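Local coordinates for protein oxidoreductase, iron/ascorbate family (Shewanella oneidensis, PDB 3ON7) that probably acts as an iron(II)-dependent oxygenase that turns 2-oxoglutarate into ethene and, in a second reaction, oxidises L-arginine with release of guanidine, at residues B[106-110]-B[150-154]; B[217-221]-B[260-266]; B[22-27]-B[225-231]. One frame throughout, in Å; residues are numbered along the deposited sequence.

Interaction 1: B[106-110]-B[150-154]; sequences ILAYY and TLLRI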
ATOM      1  N   ILE B 106      16.839  23.731  -0.936  1.00 20.03           N
ATOM      2  CA  ILE B 106      16.392  22.590  -1.704  1.00 19.81           C
ATOM      3  C   ILE B 106      15.076  22.905  -2.403  1.00 20.22           C
ATOM      4  O   ILE B 106      14.894  22.499  -3.529  1.00 17.75           O
ATOM      5  CB  ILE B 106      16.333  21.282  -0.868  1.00 20.07           C
ATOM      6  CG1 ILE B 106      16.490  20.072  -1.783  1.00 19.06           C
ATOM      7  CG2 ILE B 106      15.053  21.191  -0.039  1.00 18.01           C
ATOM      8  CD1 ILE B 106      17.657  20.155  -2.733  1.00 17.80           C
ATOM      9  N   LEU B 107      14.187  23.664  -1.758  1.00 19.58           N
ATOM     10  CA  LEU B 107      12.964  24.081  -2.430  1.00 21.90           C
ATOM     11  C   LEU B 107      13.213  25.185  -3.489  1.00 22.55           C
ATOM     12  O   LEU B 107      12.503  25.250  -4.474  1.00 21.70           O
ATOM     13  CB  LEU B 107      11.882  24.508  -1.416  1.00 21.47           C
ATOM     14  CG  LEU B 107      11.367  23.387  -0.501  1.00 24.40           C
ATOM     15  CD1 LEU B 107      10.254  23.874   0.402  1.00 24.96           C
ATOM     16  CD2 LEU B 107      10.913  22.162  -1.305  1.00 19.41           C
ATOM     17  N   ALA B 108      14.205  26.046  -3.286  1.00 22.98           N
ATOM     18  CA  ALA B 108      14.595  26.995  -4.328  1.00 23.01           C
ATOM     19  C   ALA B 108      15.114  26.216  -5.536  1.00 22.20           C
ATOM     20  O   ALA B 108      14.779  26.532  -6.664  1.00 23.38           O
ATOM     21  CB  ALA B 108      15.644  27.984  -3.820  1.00 22.90           C
ATOM     22  N   TYR B 109      15.894  25.170  -5.300  1.00 22.06           N
ATOM     23  CA  TYR B 109      16.371  24.343  -6.406  1.00 21.74           C
ATOM     24  C   TYR B 109      15.217  23.621  -7.120  1.00 21.94           C
ATOM     25  O   TYR B 109      15.135  23.643  -8.346  1.00 23.33           O
ATOM     26  CB  TYR B 109      17.442  23.335  -5.970  1.00 19.03           C
ATOM     27  CG  TYR B 109      17.810  22.421  -7.116  1.00 22.62           C
ATOM     28  CD1 TYR B 109      18.715  22.826  -8.075  1.00 20.48           C
ATOM     29  CD2 TYR B 109      17.211  21.163  -7.267  1.00 24.19           C
ATOM     30  CE1 TYR B 109      19.041  22.020  -9.138  1.00 23.61           C
ATOM     31  CE2 TYR B 109      17.524  20.350  -8.340  1.00 20.68           C
ATOM     32  CZ  TYR B 109      18.440  20.789  -9.272  1.00 23.13           C
ATOM     33  OH  TYR B 109      18.762  20.009 -10.353  1.00 24.70           O
ATOM     34  N   TYR B 110      14.348  22.979  -6.349  1.00 20.05           N
ATOM     35  CA  TYR B 110      13.146  22.303  -6.872  1.00 20.85           C
ATOM     36  C   TYR B 110      12.323  23.231  -7.764  1.00 23.01           C
ATOM     37  O   TYR B 110      11.850  22.824  -8.835  1.00 24.32           O
ATOM     38  CB  TYR B 110      12.275  21.829  -5.704  1.00 20.81           C
ATOM     39  CG  TYR B 110      10.993  21.084  -6.076  1.00 20.57           C
ATOM     40  CD1 TYR B 110       9.808  21.766  -6.359  1.00 20.07           C
ATOM     41  CD2 TYR B 110      10.956  19.686  -6.071  1.00 23.03           C
ATOM     42  CE1 TYR B 110       8.629  21.060  -6.690  1.00 21.21           C
ATOM     43  CE2 TYR B 110       9.797  18.982  -6.391  1.00 21.75           C
ATOM     44  CZ  TYR B 110       8.639  19.666  -6.693  1.00 22.80           C
ATOM     45  OH  TYR B 110       7.499  18.939  -6.998  1.00 27.92           O
ATOM     46  N   THR B 150       5.804  14.629  -8.246  1.00 17.27           N
ATOM     47  CA  THR B 150       7.164  14.942  -8.686  1.00 17.04           C
ATOM     48  C   THR B 150       8.081  14.813  -7.477  1.00 16.69           C
ATOM     49  O   THR B 150       7.754  15.326  -6.402  1.00 14.89           O
ATOM     50  CB  THR B 150       7.275  16.324  -9.360  1.00 18.04           C
ATOM     51  OG1 THR B 150       6.779  16.210 -10.693  1.00 19.84           O
ATOM     52  CG2 THR B 150       8.755  16.836  -9.408  1.00 12.04           C
ATOM     53  N   LEU B 151       9.184  14.092  -7.675  1.00 15.65           N
ATOM     54  CA  LEU B 151      10.096  13.688  -6.600  1.00 17.37           C
ATOM     55  C   LEU B 151      11.524  14.159  -6.843  1.00 16.08           C
ATOM     56  O   LEU B 151      12.075  13.919  -7.899  1.00 17.25           O
ATOM     57  CB  LEU B 151      10.096  12.152  -6.486  1.00 17.23           C
ATOM     58  CG  LEU B 151      11.242  11.452  -5.765  1.00 15.11           C
ATOM     59  CD1 LEU B 151      11.194  11.807  -4.302  1.00 15.87           C
ATOM     60  CD2 LEU B 151      11.142   9.928  -5.970  1.00 13.05           C
ATOM     61  N   LEU B 152      12.113  14.821  -5.858  1.00 16.96           N
ATOM     62  CA  LEU B 152      13.543  15.154  -5.868  1.00 17.96           C
ATOM     63  C   LEU B 152      14.206  14.187  -4.885  1.00 18.27           C
ATOM     64  O   LEU B 152      13.922  14.207  -3.705  1.00 19.82           O
ATOM     65  CB  LEU B 152      13.753  16.624  -5.486  1.00 18.12           C
ATOM     66  CG  LEU B 152      15.172  17.157  -5.331  1.00 22.16           C
ATOM     67  CD1 LEU B 152      16.040  16.797  -6.510  1.00 14.28           C
ATOM     68  CD2 LEU B 152      15.135  18.669  -5.112  1.00 19.73           C
ATOM     69  N   ARG B 153      15.020  13.293  -5.423  1.00 19.49           N
ATOM     70  CA  ARG B 153      15.625  12.175  -4.737  1.00 19.52           C
ATOM     71  C   ARG B 153      17.092  12.576  -4.575  1.00 22.04           C
ATOM     72  O   ARG B 153      17.770  12.872  -5.554  1.00 22.45           O
ATOM     73  CB  ARG B 153      15.444  10.951  -5.647  1.00 21.35           C
ATOM     74  CG  ARG B 153      15.916   9.615  -5.153  1.00 28.80           C
ATOM     75  CD  ARG B 153      15.357   8.418  -5.998  1.00 25.45           C
ATOM     76  NE  ARG B 153      15.275   7.229  -5.146  1.00 26.64           N
ATOM     77  CZ  ARG B 153      15.941   6.082  -5.302  1.00 30.54           C
ATOM     78  NH1 ARG B 153      16.743   5.842  -6.334  1.00 31.05           N
ATOM     79  NH2 ARG B 153      15.767   5.131  -4.403  1.00 37.73           N
ATOM     80  N   ILE B 154      17.566  12.669  -3.337  1.00 20.12           N
ATOM     81  CA  ILE B 154      18.963  13.016  -3.079  1.00 17.84           C
ATOM     82  C   ILE B 154      19.687  11.736  -2.697  1.00 18.31           C
ATOM     83  O   ILE B 154      19.421  11.174  -1.638  1.00 18.60           O
ATOM     84  CB  ILE B 154      19.061  14.088  -1.985  1.00 17.64           C
ATOM     85  CG1 ILE B 154      18.179  15.269  -2.385  1.00 18.90           C
ATOM     86  CG2 ILE B 154      20.556  14.533  -1.726  1.00 14.73           C
ATOM     87  CD1 ILE B 154      18.248  16.469  -1.505  1.00 18.11           C
TER
HETATM   88  O   HOH W   1       6.117  17.106  -5.688  1.00 20.29           O

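Interaction 2: B[217-221]-B[260-266]; sequences MLQEA and LSERYTA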
HETATM    1  N   MSE B 217       6.217   7.346 -19.420  1.00 17.82           N
HETATM    2  CA  MSE B 217       4.958   8.045 -19.628  1.00 17.56           C
HETATM    3  C   MSE B 217       4.960   9.044 -20.807  1.00 17.79           C
HETATM    4  O   MSE B 217       3.924   9.230 -21.434  1.00 19.24           O
HETATM    5  CB  MSE B 217       4.481   8.680 -18.336  1.00 17.78           C
HETATM    6  CG  MSE B 217       3.849   7.666 -17.387  1.00 18.94           C
HETATM    7 SE   MSE B 217       3.506   8.497 -15.695  0.75 13.95          SE
HETATM    8  CE  MSE B 217       3.079   6.920 -14.665  1.00 18.63           C
ATOM      9  N   LEU B 218       6.101   9.644 -21.137  1.00 17.91           N
ATOM     10  CA  LEU B 218       6.205  10.506 -22.338  1.00 20.47           C
ATOM     11  C   LEU B 218       6.368   9.677 -23.611  1.00 21.00           C
ATOM     12  O   LEU B 218       5.898  10.088 -24.691  1.00 21.10           O
ATOM     13  CB  LEU B 218       7.352  11.546 -22.213  1.00 18.71           C
ATOM     14  CG  LEU B 218       7.455  12.616 -23.307  1.00 19.59           C
ATOM     15  CD1 LEU B 218       6.115  13.307 -23.554  1.00 17.04           C
ATOM     16  CD2 LEU B 218       8.528  13.675 -22.950  1.00 17.94           C
ATOM     17  N   GLN B 219       7.022   8.516 -23.492  1.00 21.00           N
ATOM     18  CA  GLN B 219       7.041   7.563 -24.596  1.00 22.83           C
ATOM     19  C   GLN B 219       5.617   7.179 -24.964  1.00 24.16           C
ATOM     20  O   GLN B 219       5.240   7.200 -26.148  1.00 25.76           O
ATOM     21  CB  GLN B 219       7.868   6.324 -24.283  1.00 21.69           C
ATOM     22  CG  GLN B 219       7.982   5.371 -25.467  1.00 25.68           C
ATOM     23  CD  GLN B 219       8.861   4.148 -25.207  1.00 27.96           C
ATOM     24  OE1 GLN B 219      10.035   4.263 -24.889  1.00 25.25           O
ATOM     25  NE2 GLN B 219       8.296   2.969 -25.405  1.00 38.59           N
ATOM     26  N   GLU B 220       4.822   6.844 -23.950  1.00 23.50           N
ATOM     27  CA  GLU B 220       3.426   6.481 -24.159  1.00 23.76           C
ATOM     28  C   GLU B 220       2.628   7.653 -24.720  1.00 24.76           C
ATOM     29  O   GLU B 220       1.834   7.460 -25.630  1.00 23.86           O
ATOM     30  CB  GLU B 220       2.794   6.015 -22.845  1.00 23.49           C
ATOM     31  CG  GLU B 220       1.325   5.624 -22.946  1.00 26.50           C
ATOM     32  CD  GLU B 220       1.076   4.393 -23.809  1.00 26.38           C
ATOM     33  OE1 GLU B 220       2.009   3.599 -24.080  1.00 30.02           O
ATOM     34  OE2 GLU B 220      -0.075   4.208 -24.200  1.00 26.32           O
ATOM     35  N   ALA B 221       2.832   8.861 -24.176  1.00 23.27           N
ATOM     36  CA  ALA B 221       2.069  10.028 -24.625  1.00 24.08           C
ATOM     37  C   ALA B 221       2.361  10.403 -26.074  1.00 26.07           C
ATOM     38  O   ALA B 221       1.488  10.922 -26.767  1.00 28.30           O
ATOM     39  CB  ALA B 221       2.304  11.219 -23.722  1.00 22.27           C
ATOM     40  N   LEU B 260      -2.778   9.807 -21.018  1.00 22.57           N
ATOM     41  CA  LEU B 260      -1.534   9.680 -21.776  1.00 22.56           C
ATOM     42  C   LEU B 260      -1.790   9.254 -23.211  1.00 22.91           C
ATOM     43  O   LEU B 260      -1.051   9.624 -24.108  1.00 22.78           O
ATOM     44  CB  LEU B 260      -0.617   8.660 -21.122  1.00 20.77           C
ATOM     45  CG  LEU B 260      -0.048   9.023 -19.754  1.00 23.73           C
ATOM     46  CD1 LEU B 260       0.564   7.778 -19.093  1.00 19.36           C
ATOM     47  CD2 LEU B 260       0.975  10.161 -19.863  1.00 22.58           C
ATOM     48  N   SER B 261      -2.837   8.458 -23.399  1.00 23.32           N
ATOM     49  CA  SER B 261      -3.155   7.836 -24.663  1.00 23.69           C
ATOM     50  C   SER B 261      -4.576   7.285 -24.561  1.00 26.61           C
ATOM     51  O   SER B 261      -5.249   7.468 -23.530  1.00 28.68           O
ATOM     52  CB  SER B 261      -2.191   6.683 -24.963  1.00 23.52           C
ATOM     53  OG  SER B 261      -2.474   5.550 -24.133  1.00 20.77           O
ATOM     54  N   GLU B 262      -5.014   6.600 -25.619  1.00 26.49           N
ATOM     55  CA  GLU B 262      -6.304   5.934 -25.639  1.00 30.42           C
ATOM     56  C   GLU B 262      -6.362   4.802 -24.613  1.00 27.97           C
ATOM     57  O   GLU B 262      -7.459   4.372 -24.256  1.00 29.26           O
ATOM     58  CB  GLU B 262      -6.629   5.357 -27.043  1.00 32.32           C
ATOM     59  CG  GLU B 262      -6.787   6.412 -28.160  1.00 42.39           C
ATOM     60  CD  GLU B 262      -7.905   6.113 -29.178  1.00 54.36           C
ATOM     61  OE1 GLU B 262      -8.286   4.927 -29.369  1.00 57.19           O
ATOM     62  OE2 GLU B 262      -8.396   7.093 -29.792  1.00 57.34           O
ATOM     63  N   ARG B 263      -5.196   4.331 -24.162  1.00 25.39           N
ATOM     64  CA  ARG B 263      -5.080   3.134 -23.315  1.00 26.07           C
ATOM     65  C   ARG B 263      -4.844   3.413 -21.838  1.00 24.33           C
ATOM     66  O   ARG B 263      -5.263   2.622 -20.997  1.00 23.47           O
ATOM     67  CB  ARG B 263      -3.945   2.230 -23.812  1.00 26.99           C
ATOM     68  CG  ARG B 263      -4.188   1.567 -25.166  1.00 34.28           C
ATOM     69  CD  ARG B 263      -2.927   0.824 -25.676  1.00 38.90           C
ATOM     70  NE  ARG B 263      -2.403  -0.145 -24.700  1.00 46.70           N
ATOM     71  CZ  ARG B 263      -1.405  -1.008 -24.931  1.00 47.52           C
ATOM     72  NH1 ARG B 263      -0.800  -1.054 -26.123  1.00 49.37           N
ATOM     73  NH2 ARG B 263      -1.014  -1.842 -23.961  1.00 39.28           N
ATOM     74  N   TYR B 264      -4.175   4.520 -21.524  1.00 20.94           N
ATOM     75  CA  TYR B 264      -3.807   4.823 -20.155  1.00 21.78           C
ATOM     76  C   TYR B 264      -3.937   6.277 -19.720  1.00 21.29           C
ATOM     77  O   TYR B 264      -3.655   7.202 -20.473  1.00 20.95           O
ATOM     78  CB  TYR B 264      -2.331   4.464 -19.928  1.00 22.00           C
ATOM     79  CG  TYR B 264      -1.906   3.042 -20.226  1.00 20.72           C
ATOM     80  CD1 TYR B 264      -2.096   2.029 -19.290  1.00 26.37           C
ATOM     81  CD2 TYR B 264      -1.233   2.729 -21.402  1.00 22.25           C
ATOM     82  CE1 TYR B 264      -1.651   0.729 -19.544  1.00 26.77           C
ATOM     83  CE2 TYR B 264      -0.779   1.451 -21.658  1.00 24.45           C
ATOM     84  CZ  TYR B 264      -0.993   0.449 -20.727  1.00 29.51           C
ATOM     85  OH  TYR B 264      -0.570  -0.835 -20.986  1.00 34.85           O
ATOM     86  N   THR B 265      -4.299   6.453 -18.455  1.00 22.49           N
ATOM     87  CA  THR B 265      -3.945   7.646 -17.700  1.00 20.35           C
ATOM     88  C   THR B 265      -2.627   7.355 -16.966  1.00 19.77           C
ATOM     89  O   THR B 265      -2.151   6.214 -16.943  1.00 18.80           O
ATOM     90  CB  THR B 265      -5.002   7.967 -16.654  1.00 20.66           C
ATOM     91  OG1 THR B 265      -5.131   6.841 -15.788  1.00 23.47           O
ATOM     92  CG2 THR B 265      -6.343   8.272 -17.303  1.00 14.80           C
ATOM     93  N   ALA B 266      -2.027   8.370 -16.359  1.00 19.65           N
ATOM     94  CA  ALA B 266      -0.756   8.154 -15.643  1.00 18.92           C
ATOM     95  C   ALA B 266      -1.006   7.188 -14.473  1.00 19.89           C
ATOM     96  O   ALA B 266      -0.212   6.274 -14.214  1.00 19.23           O
ATOM     97  CB  ALA B 266      -0.176   9.466 -15.154  1.00 15.44           C
TER
HETATM   98  O   HOH W   2      -0.997   9.703 -26.921  1.00 30.35           O

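Interaction 3: B[22-27]-B[225-231]; sequences LRETGF and YFPSTSH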
ATOM      1  N   LEU B  22      16.857  14.050 -28.017  1.00 22.84           N
ATOM      2  CA  LEU B  22      15.929  13.259 -27.212  1.00 23.40           C
ATOM      3  C   LEU B  22      15.206  12.256 -28.075  1.00 24.81           C
ATOM      4  O   LEU B  22      15.073  11.102 -27.693  1.00 25.60           O
ATOM      5  CB  LEU B  22      14.908  14.151 -26.487  1.00 23.10           C
ATOM      6  CG  LEU B  22      15.359  14.906 -25.224  1.00 24.46           C
ATOM      7  CD1 LEU B  22      14.273  15.869 -24.776  1.00 16.70           C
ATOM      8  CD2 LEU B  22      15.730  13.969 -24.071  1.00 15.28           C
ATOM      9  N   ARG B  23      14.726  12.706 -29.230  1.00 25.51           N
ATOM     10  CA  ARG B  23      14.067  11.815 -30.185  1.00 27.93           C
ATOM     11  C   ARG B  23      14.996  10.680 -30.592  1.00 27.79           C
ATOM     12  O   ARG B  23      14.580   9.531 -30.645  1.00 27.38           O
ATOM     13  CB  ARG B  23      13.629  12.575 -31.450  1.00 28.14           C
ATOM     14  CG  ARG B  23      12.781  11.744 -32.415  1.00 33.17           C
ATOM     15  CD  ARG B  23      12.816  12.284 -33.847  1.00 37.94           C
ATOM     16  NE  ARG B  23      14.140  12.116 -34.440  1.00 43.87           N
ATOM     17  CZ  ARG B  23      14.640  10.957 -34.870  1.00 46.80           C
ATOM     18  NH1 ARG B  23      13.920   9.835 -34.806  1.00 43.94           N
ATOM     19  NH2 ARG B  23      15.869  10.923 -35.380  1.00 46.64           N
ATOM     20  N   GLU B  24      16.246  11.008 -30.891  1.00 28.43           N
ATOM     21  CA  GLU B  24      17.185  10.002 -31.396  1.00 30.34           C
ATOM     22  C   GLU B  24      17.661   9.030 -30.301  1.00 28.40           C
ATOM     23  O   GLU B  24      17.730   7.825 -30.545  1.00 30.13           O
ATOM     24  CB  GLU B  24      18.378  10.682 -32.087  1.00 31.17           C
ATOM     25  CG  GLU B  24      19.381   9.726 -32.733  1.00 42.22           C
ATOM     26  CD  GLU B  24      18.739   8.788 -33.761  1.00 56.99           C
ATOM     27  OE1 GLU B  24      18.168   9.300 -34.755  1.00 60.84           O
ATOM     28  OE2 GLU B  24      18.812   7.543 -33.575  1.00 63.02           O
ATOM     29  N   THR B  25      17.985   9.544 -29.108  1.00 25.45           N
ATOM     30  CA  THR B  25      18.646   8.739 -28.072  1.00 22.78           C
ATOM     31  C   THR B  25      17.867   8.602 -26.768  1.00 23.12           C
ATOM     32  O   THR B  25      18.273   7.838 -25.904  1.00 24.99           O
ATOM     33  CB  THR B  25      20.011   9.346 -27.660  1.00 23.12           C
ATOM     34  OG1 THR B  25      19.786  10.530 -26.874  1.00 22.68           O
ATOM     35  CG2 THR B  25      20.864   9.666 -28.866  1.00 20.33           C
ATOM     36  N   GLY B  26      16.793   9.370 -26.587  1.00 22.53           N
ATOM     37  CA  GLY B  26      16.076   9.392 -25.305  1.00 21.50           C
ATOM     38  C   GLY B  26      16.666  10.336 -24.270  1.00 21.89           C
ATOM     39  O   GLY B  26      16.081  10.516 -23.210  1.00 21.77           O
ATOM     40  N   PHE B  27      17.803  10.953 -24.597  1.00 21.85           N
ATOM     41  CA  PHE B  27      18.568  11.792 -23.677  1.00 22.47           C
ATOM     42  C   PHE B  27      19.026  13.080 -24.356  1.00 22.58           C
ATOM     43  O   PHE B  27      19.226  13.124 -25.573  1.00 22.96           O
ATOM     44  CB  PHE B  27      19.819  11.058 -23.178  1.00 20.98           C
ATOM     45  CG  PHE B  27      19.584  10.229 -21.946  1.00 25.40           C
ATOM     46  CD1 PHE B  27      18.786   9.084 -21.998  1.00 19.54           C
ATOM     47  CD2 PHE B  27      20.170  10.585 -20.733  1.00 17.42           C
ATOM     48  CE1 PHE B  27      18.568   8.337 -20.880  1.00 19.55           C
ATOM     49  CE2 PHE B  27      19.958   9.833 -19.611  1.00 21.16           C
ATOM     50  CZ  PHE B  27      19.160   8.706 -19.678  1.00 22.03           C
ATOM     51  N   TYR B 225       7.410   8.127 -30.332  1.00 24.73           N
ATOM     52  CA  TYR B 225       8.224   9.112 -31.047  1.00 23.86           C
ATOM     53  C   TYR B 225       9.413   9.557 -30.206  1.00 23.49           C
ATOM     54  O   TYR B 225      10.507   9.713 -30.737  1.00 22.67           O
ATOM     55  CB  TYR B 225       7.410  10.330 -31.465  1.00 24.22           C
ATOM     56  CG  TYR B 225       8.184  11.313 -32.330  1.00 21.82           C
ATOM     57  CD1 TYR B 225       8.351  11.096 -33.699  1.00 30.91           C
ATOM     58  CD2 TYR B 225       8.741  12.462 -31.781  1.00 28.11           C
ATOM     59  CE1 TYR B 225       9.058  12.009 -34.506  1.00 28.57           C
ATOM     60  CE2 TYR B 225       9.458  13.371 -32.570  1.00 30.16           C
ATOM     61  CZ  TYR B 225       9.611  13.136 -33.928  1.00 28.44           C
ATOM     62  OH  TYR B 225      10.311  14.034 -34.691  1.00 29.46           O
ATOM     63  N   PHE B 226       9.190   9.756 -28.904  1.00 23.31           N
ATOM     64  CA  PHE B 226      10.275  10.004 -27.963  1.00 24.08           C
ATOM     65  C   PHE B 226      10.522   8.742 -27.155  1.00 23.45           C
ATOM     66  O   PHE B 226       9.663   8.331 -26.395  1.00 23.19           O
ATOM     67  CB  PHE B 226       9.937  11.176 -27.037  1.00 23.70           C
ATOM     68  CG  PHE B 226       9.918  12.504 -27.739  1.00 24.14           C
ATOM     69  CD1 PHE B 226      11.087  13.040 -28.264  1.00 27.31           C
ATOM     70  CD2 PHE B 226       8.740  13.207 -27.898  1.00 25.00           C
ATOM     71  CE1 PHE B 226      11.081  14.258 -28.925  1.00 27.30           C
ATOM     72  CE2 PHE B 226       8.723  14.429 -28.568  1.00 26.46           C
ATOM     73  CZ  PHE B 226       9.896  14.956 -29.074  1.00 27.89           C
ATOM     74  N   PRO B 227      11.695   8.115 -27.318  1.00 22.32           N
ATOM     75  CA  PRO B 227      11.921   6.855 -26.615  1.00 22.37           C
ATOM     76  C   PRO B 227      12.339   7.033 -25.151  1.00 21.30           C
ATOM     77  O   PRO B 227      13.118   7.943 -24.845  1.00 21.44           O
ATOM     78  CB  PRO B 227      13.032   6.204 -27.431  1.00 23.59           C
ATOM     79  CG  PRO B 227      13.814   7.383 -27.981  1.00 24.90           C
ATOM     80  CD  PRO B 227      12.754   8.399 -28.294  1.00 23.70           C
ATOM     81  N   SER B 228      11.809   6.177 -24.272  1.00 19.90           N
ATOM     82  CA  SER B 228      12.314   6.028 -22.908  1.00 22.06           C
ATOM     83  C   SER B 228      13.417   4.999 -22.938  1.00 22.94           C
ATOM     84  O   SER B 228      13.162   3.826 -23.169  1.00 22.65           O
ATOM     85  CB  SER B 228      11.226   5.551 -21.958  1.00 22.16           C
ATOM     86  OG  SER B 228      11.761   5.314 -20.657  1.00 24.45           O
ATOM     87  N   THR B 229      14.641   5.451 -22.709  1.00 23.90           N
ATOM     88  CA  THR B 229      15.846   4.665 -23.006  1.00 25.33           C
ATOM     89  C   THR B 229      16.525   4.142 -21.714  1.00 23.49           C
ATOM     90  O   THR B 229      16.498   4.781 -20.641  1.00 20.89           O
ATOM     91  CB  THR B 229      16.859   5.515 -23.847  1.00 25.68           C
ATOM     92  OG1 THR B 229      16.215   6.004 -25.024  1.00 32.31           O
ATOM     93  CG2 THR B 229      18.058   4.701 -24.278  1.00 31.99           C
ATOM     94  N   SER B 230      17.105   2.957 -21.851  1.00 22.24           N
ATOM     95  CA  SER B 230      17.759   2.265 -20.774  1.00 22.22           C
ATOM     96  C   SER B 230      19.085   2.950 -20.481  1.00 22.81           C
ATOM     97  O   SER B 230      19.915   3.143 -21.398  1.00 21.96           O
ATOM     98  CB  SER B 230      18.000   0.804 -21.187  1.00 23.20           C
ATOM     99  OG  SER B 230      18.651   0.065 -20.170  1.00 25.27           O
ATOM    100  N   HIS B 231      19.286   3.288 -19.209  1.00 19.27           N
ATOM    101  CA  HIS B 231      20.521   3.901 -18.752  1.00 20.55           C
ATOM    102  C   HIS B 231      21.034   3.253 -17.464  1.00 21.03           C
ATOM    103  O   HIS B 231      20.241   2.687 -16.695  1.00 18.84           O
ATOM    104  CB  HIS B 231      20.334   5.400 -18.552  1.00 18.54           C
ATOM    105  CG  HIS B 231      19.158   5.766 -17.709  1.00 21.10           C
ATOM    106  ND1 HIS B 231      17.857   5.668 -18.154  1.00 19.33           N
ATOM    107  CD2 HIS B 231      19.090   6.265 -16.455  1.00 23.89           C
ATOM    108  CE1 HIS B 231      17.042   6.077 -17.199  1.00 24.38           C
ATOM    109  NE2 HIS B 231      17.766   6.439 -16.157  1.00 22.46           N
TER
HETATM  110  O   HOH W   3      11.203   8.835 -33.186  1.00 33.62           O
HETATM  111  O   HOH W   4      15.382   8.327 -21.885  1.00 20.05           O

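Interaction 1: B[106-110]-B[150-154]
In the double-stranded β-helix (jelly-roll) fold of 2-oxoglutarate oxygenases, helix 103-126 packs against one face of the larger β-sheet; here one turn of it meets strand 151-157. The axes of the two short segments come within 10.6 Å, their directions 128° apart. The main bump, L152, projects into a hollow lined by I106, Y109 and Y110, spaced i, i+3 and i+4 along one helix face. L152 CD2 lies 3.8 Å from I106 CD1 and 3.9 Å from Y109 CD2, near the plane of the Y109 ring, while L152 CB lies 4.2 Å from Y110 CD2 at the ring edge. Strand alternation brings I154 to the same side, its CD1 3.9 Å from I106 CD1, so I106 reaches out between the two strand side chains. I43, W47 and F51 of helix 37-51 border the same apolar layer. L151 and R153 point off the other side, where R153 forms a salt bridge with E272 of the second subunit. Y110 reaches obliquely past L152 toward T150, whose OG1 is held by H253 N. A water lies 2.6 Å from Y110 OH and donates to T150 O at 2.5 Å, beside the 3.4 Å approach of Y110 OH to T150 CG2.

Interaction 2: B[217-221]-B[260-266]
Apolar contacts run along the buried flank of one short helix. L260 lies against helix 216-221, its CD1 3.7 Å from M217 CG and its CD2 4.2 Å from A221 CB, while the selenium of selenomethionine M217 sits 3.8 Å from A266 CB. Y269 of helix 266-277 packs on both M217 and L260. Backbone polarity is handled at the helix end: A221 CA makes a CA-H...O contact with L260 O at 3.2 Å, and one water donates to A221 O and L260 O, each at 2.8 Å. The single direct hydrogen bond between the segments joins side chains, S261 OG donating to E220 OE2 at 2.7 Å; that carboxylate oxygen also approaches the Y264 ring edge, 3.4 Å from CD2. R263 NE forms a salt bridge with D85 of the second subunit. S261 OG accepts from R263 N (3.0 Å), an ST turn, and from Y264 N (3.3 Å), an ST motif, just ahead of T265, the N-cap of helix 266-277.

Interaction 3: B[22-27]-B[225-231]
R23 lays its aliphatic part over the face of the Y225 ring, a CH-pi contact with CG 4.0 Å from the ring centroid, while R23 CD comes within 3.2 Å of Y225 OH. The guanidinium is turned back along its own helix, in salt bridges with E24 and E20, and a water donating to Y225 O at 2.7 Å bonds weakly to R23 NH1. The F226 ring packs against the last turn of the helix, its CD1 3.8 Å from R23 CA, and I124 of helix 103-126 borders both F226 and L22. P227 CD touches R23 O at 3.2 Å. Helix 14-25 ends at T25; at G26 (phi 84°), the first residue beyond, a CB would collide with T229 OG1 and P227 O. T25 OG1, bonded to S21 O, also accepts from F27 N at 3.0 Å in an ST turn. The contact sets helix 14-25 and strand 27-31 against the loop leading into H231, which with H174 and D176 faces a vacant point consistent with the HxD...H iron triad of the 2-oxoglutarate oxygenase jelly roll. F27 directs its ring edge at the H231 face in a T-shaped pair, CZ 3.5 Å from H231 CG, with H231 ND1 donating to T229 O at 3.0 Å. T229 OG1 donates to T25 O at 2.9 Å, and a water joins G26 O (2.7 Å) to T229 N (3.1 Å).

Overall arrangement
From the N terminus, segment 22-27 opens interaction 3, whose loop closes nearly 200 residues later at 225-231. Interaction 1 is nested inside it: the chain leaves helix 103-126, passes through two short helices and returns on strand 151-157. Still within that loop, 217-221 opens interaction 2, which closes at 260-266, beyond 225-231; interactions 2 and 3 therefore cross. They also touch, Q219 OE1 lying 2.7 Å from S228 N in a probable hydrogen bond. Interaction 1, across the chain's centre from interaction 3, joins a helix to the main sheet; interaction 3 ties the N-terminal helix to the approach to strand 231-234, and interaction 2 joins helix 216-221 to the loop before C-terminal helix 266-277.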